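Local structure of mercuric reductase (Metallosphaera sedula, 4YWO) at residues 15-21 against 135-141. The protein probably reduces mercuric ions to elemental mercury with NADPH, working as an FAD-containing homodimer. Residues are numbered along the deposited sequence; the frame is centred on the assembly and turned at random.
Sequences MHKLAII and IEAEKFV
Ala19 CB meets the Phe140 ring obliquely, 3.7 Å from CD2, and Ala137 CB lies over a face of the same ring, displaced toward its rim. The two methyls also meet each other, CB to CB at 3.8 Å. Phe140 points to the same face of the sheet as Ala19 and Ala137, and with CG anti to its carbonyl carbon (chi1 -70°) its ring lies beside its own backbone N; Ile21 CD1 approaches the ring edge, and Phe122 stacks on it edge-to-face. Across the sheet, on the other face, Leu18 turns CG anti to its backbone N (chi1 175°), which helps bring CD1 to within 3.6 Å of Lys139 O and 4.1 Å of Val141 CG2.

Between these faces runs a parallel ladder: Ala19 N donates to Lys139 O, Val141 N to Ala19 O, and Ile21 N to Val141 O at 2.9 Å, nearly straight at 172°. Both segments turn a corner, at Lys17 and Glu138, and the pairing resumes beyond it through His16 N to Glu136 O and Glu138 N to His16 O. At the corner a water donates to both Lys17 O and Glu138 OE1, the latter at 2.7 Å. The extended Met15 side chain crosses that of Glu136 at about a right angle, its SD 3.6 Å from Ala137 O.

Strands 16-21 and 139-142 are neighbours in the five-stranded parallel sheet of the Rossmann-type FAD domain, and Ile21 touches the cofactor. The chemistry thus divides by position: water-bridged and polar at the corner, apolar on both faces of the sheet toward the end where Ile21 meets FAD, where amide-to-carbonyl bonds satisfy the buried backbone.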
ATOM      1  N   MET A  15     -10.911 -35.560  31.042  1.00 29.77           N
ATOM      2  CA  MET A  15      -9.883 -35.008  30.179  1.00 29.47           C
ATOM      3  C   MET A  15     -10.105 -33.475  30.104  1.00 28.65           C
ATOM      4  O   MET A  15     -11.203 -32.994  30.310  1.00 28.63           O
ATOM      5  CB  MET A  15     -10.124 -35.517  28.750  1.00 31.12           C
ATOM      6  CG  MET A  15     -10.039 -36.965  28.641  1.00 34.40           C
ATOM      7  SD  MET A  15      -9.766 -37.424  26.955  1.00 33.53           S
ATOM      8  CE  MET A  15      -9.756 -39.227  27.110  1.00 39.99           C
ATOM      9  N   HIS A  16      -9.059 -32.725  29.859  1.00 25.86           N
ATOM     10  CA  HIS A  16      -9.237 -31.341  29.409  1.00 24.00           C
ATOM     11  C   HIS A  16     -10.092 -31.255  28.120  1.00 21.22           C
ATOM     12  O   HIS A  16     -10.025 -32.095  27.234  1.00 21.06           O
ATOM     13  CB  HIS A  16      -7.855 -30.743  29.141  1.00 21.69           C
ATOM     14  CG  HIS A  16      -7.021 -30.656  30.331  1.00 24.01           C
ATOM     15  ND1 HIS A  16      -7.168 -29.675  31.286  1.00 28.41           N
ATOM     16  CD2 HIS A  16      -5.999 -31.431  30.742  1.00 28.73           C
ATOM     17  CE1 HIS A  16      -6.266 -29.849  32.237  1.00 28.96           C
ATOM     18  NE2 HIS A  16      -5.546 -30.908  31.932  1.00 30.65           N
ATOM     19  N   LYS A  17     -10.776 -30.132  27.875  1.00 21.85           N
ATOM     20  CA  LYS A  17     -11.481 -29.983  26.646  1.00 22.12           C
ATOM     21  C   LYS A  17     -10.575 -29.774  25.415  1.00 19.40           C
ATOM     22  O   LYS A  17     -10.884 -30.240  24.360  1.00 23.83           O
ATOM     23  CB  LYS A  17     -12.402 -28.752  26.746  1.00 25.77           C
ATOM     24  CG  LYS A  17     -13.554 -28.939  27.770  1.00 32.84           C
ATOM     25  CD  LYS A  17     -14.454 -27.716  27.687  1.00 38.76           C
ATOM     26  CE  LYS A  17     -15.251 -27.530  28.942  1.00 49.17           C
ATOM     27  NZ  LYS A  17     -16.240 -28.628  28.927  1.00 49.36           N
ATOM     28  N   LEU A  18      -9.457 -29.097  25.649  1.00 18.47           N
ATOM     29  CA  LEU A  18      -8.537 -28.763  24.569  1.00 18.45           C
ATOM     30  C   LEU A  18      -7.127 -28.572  25.045  1.00 16.56           C
ATOM     31  O   LEU A  18      -6.847 -27.830  26.019  1.00 18.40           O
ATOM     32  CB  LEU A  18      -8.993 -27.478  23.855  1.00 18.17           C
ATOM     33  CG  LEU A  18      -8.050 -26.928  22.775  1.00 21.07           C
ATOM     34  CD1 LEU A  18      -8.192 -27.817  21.614  1.00 21.71           C
ATOM     35  CD2 LEU A  18      -8.485 -25.516  22.294  1.00 22.40           C
ATOM     36  N   ALA A  19      -6.211 -29.206  24.314  1.00 15.56           N
ATOM     37  CA  ALA A  19      -4.790 -28.962  24.484  1.00 15.44           C
ATOM     38  C   ALA A  19      -4.205 -28.472  23.164  1.00 16.63           C
ATOM     39  O   ALA A  19      -4.460 -29.068  22.105  1.00 17.17           O
ATOM     40  CB  ALA A  19      -4.023 -30.208  24.923  1.00 16.12           C
ATOM     41  N   ILE A  20      -3.358 -27.441  23.286  1.00 15.89           N
ATOM     42  CA  ILE A  20      -2.673 -26.846  22.150  1.00 16.41           C
ATOM     43  C   ILE A  20      -1.221 -27.052  22.255  1.00 14.81           C
ATOM     44  O   ILE A  20      -0.645 -26.713  23.314  1.00 16.54           O
ATOM     45  CB  ILE A  20      -2.943 -25.282  22.106  1.00 15.66           C
ATOM     46  CG1 ILE A  20      -4.404 -25.018  21.983  1.00 16.31           C
ATOM     47  CG2 ILE A  20      -2.188 -24.626  20.936  1.00 16.68           C
ATOM     48  CD1 ILE A  20      -4.820 -23.631  22.458  1.00 18.17           C
ATOM     49  N   ILE A  21      -0.606 -27.630  21.249  1.00 14.46           N
ATOM     50  CA  ILE A  21       0.807 -27.951  21.270  1.00 15.34           C
ATOM     51  C   ILE A  21       1.576 -26.960  20.436  1.00 15.22           C
ATOM     52  O   ILE A  21       1.553 -27.009  19.217  1.00 14.74           O
ATOM     53  CB  ILE A  21       1.158 -29.368  20.827  1.00 16.43           C
ATOM     54  CG1 ILE A  21       0.139 -30.402  21.380  1.00 18.15           C
ATOM     55  CG2 ILE A  21       2.602 -29.665  21.134  1.00 18.75           C
ATOM     56  CD1 ILE A  21       0.175 -30.555  22.832  1.00 18.12           C
ATOM     57  N   ILE A 135      -0.972 -35.635  30.094  1.00 19.71           N
ATOM     58  CA  ILE A 135      -1.980 -34.615  29.827  1.00 19.32           C
ATOM     59  C   ILE A 135      -2.909 -35.197  28.787  1.00 17.81           C
ATOM     60  O   ILE A 135      -2.519 -35.482  27.659  1.00 18.21           O
ATOM     61  CB  ILE A 135      -1.336 -33.305  29.320  1.00 20.22           C
ATOM     62  CG1 ILE A 135      -0.292 -32.735  30.320  1.00 25.02           C
ATOM     63  CG2 ILE A 135      -2.441 -32.285  29.023  1.00 21.28           C
ATOM     64  CD1 ILE A 135      -0.943 -32.290  31.608  1.00 31.86           C
ATOM     65  N   GLU A 136      -4.153 -35.388  29.174  1.00 20.05           N
ATOM     66  CA  GLU A 136      -5.211 -35.912  28.348  1.00 18.03           C
ATOM     67  C   GLU A 136      -6.171 -34.782  27.907  1.00 19.09           C
ATOM     68  O   GLU A 136      -6.570 -33.969  28.733  1.00 20.94           O
ATOM     69  CB  GLU A 136      -6.071 -36.910  29.050  1.00 22.52           C
ATOM     70  CG  GLU A 136      -5.306 -38.005  29.735  1.00 24.91           C
ATOM     71  CD  GLU A 136      -6.282 -38.992  30.440  1.00 32.54           C
ATOM     72  OE1 GLU A 136      -7.187 -39.481  29.704  1.00 41.40           O
ATOM     73  OE2 GLU A 136      -6.138 -39.224  31.639  1.00 44.55           O
ATOM     74  N   ALA A 137      -6.606 -34.860  26.684  1.00 16.82           N
ATOM     75  CA  ALA A 137      -7.563 -33.887  26.187  1.00 17.04           C
ATOM     76  C   ALA A 137      -8.492 -34.514  25.185  1.00 16.77           C
ATOM     77  O   ALA A 137      -8.138 -35.422  24.405  1.00 19.50           O
ATOM     78  CB  ALA A 137      -6.824 -32.682  25.613  1.00 17.85           C
ATOM     79  N   GLU A 138      -9.725 -33.993  25.127  1.00 17.81           N
ATOM     80  CA  GLU A 138     -10.734 -34.408  24.185  1.00 19.95           C
ATOM     81  C   GLU A 138     -10.373 -34.030  22.761  1.00 19.25           C
ATOM     82  O   GLU A 138     -10.663 -34.720  21.804  1.00 20.12           O
ATOM     83  CB  GLU A 138     -12.098 -33.743  24.533  1.00 22.21           C
ATOM     84  CG  GLU A 138     -12.643 -34.117  25.916  1.00 26.64           C
ATOM     85  CD  GLU A 138     -13.953 -33.423  26.294  1.00 35.30           C
ATOM     86  OE1 GLU A 138     -14.369 -32.491  25.595  1.00 36.38           O
ATOM     87  OE2 GLU A 138     -14.548 -33.778  27.340  1.00 37.59           O
ATOM     88  N   LYS A 139      -9.731 -32.841  22.681  1.00 18.50           N
ATOM     89  CA  LYS A 139      -9.334 -32.360  21.397  1.00 16.53           C
ATOM     90  C   LYS A 139      -7.906 -31.789  21.499  1.00 14.57           C
ATOM     91  O   LYS A 139      -7.546 -31.243  22.535  1.00 16.15           O
ATOM     92  CB  LYS A 139     -10.256 -31.209  20.942  1.00 17.47           C
ATOM     93  CG  LYS A 139     -11.724 -31.590  20.723  1.00 18.75           C
ATOM     94  CD  LYS A 139     -11.812 -32.395  19.478  1.00 21.36           C
ATOM     95  CE  LYS A 139     -13.172 -33.084  19.290  1.00 30.01           C
ATOM     96  NZ  LYS A 139     -14.222 -32.095  19.614  1.00 34.79           N
ATOM     97  N   PHE A 140      -7.139 -31.900  20.433  1.00 14.51           N
ATOM     98  CA  PHE A 140      -5.793 -31.304  20.313  1.00 14.49           C
ATOM     99  C   PHE A 140      -5.707 -30.433  19.074  1.00 15.31           C
ATOM    100  O   PHE A 140      -6.205 -30.782  17.968  1.00 15.61           O
ATOM    101  CB  PHE A 140      -4.650 -32.319  20.214  1.00 15.82           C
ATOM    102  CG  PHE A 140      -4.414 -33.057  21.523  1.00 15.90           C
ATOM    103  CD1 PHE A 140      -5.250 -34.104  21.844  1.00 18.46           C
ATOM    104  CD2 PHE A 140      -3.354 -32.784  22.337  1.00 14.67           C
ATOM    105  CE1 PHE A 140      -5.038 -34.847  23.010  1.00 19.04           C
ATOM    106  CE2 PHE A 140      -3.155 -33.552  23.505  1.00 19.06           C
ATOM    107  CZ  PHE A 140      -4.030 -34.501  23.848  1.00 17.66           C
ATOM    108  N   VAL A 141      -4.920 -29.361  19.197  1.00 14.59           N
ATOM    109  CA  VAL A 141      -4.453 -28.649  18.024  1.00 15.12           C
ATOM    110  C   VAL A 141      -2.950 -28.645  18.020  1.00 14.90           C
ATOM    111  O   VAL A 141      -2.316 -28.159  19.021  1.00 15.37           O
ATOM    112  CB  VAL A 141      -4.990 -27.184  18.042  1.00 16.02           C
ATOM    113  CG1 VAL A 141      -4.329 -26.395  16.884  1.00 19.50           C
ATOM    114  CG2 VAL A 141      -6.505 -27.138  17.993  1.00 17.68           C
TER
HETATM  115  O   HOH W   1     -13.565 -30.561  23.822  1.00 28.75           O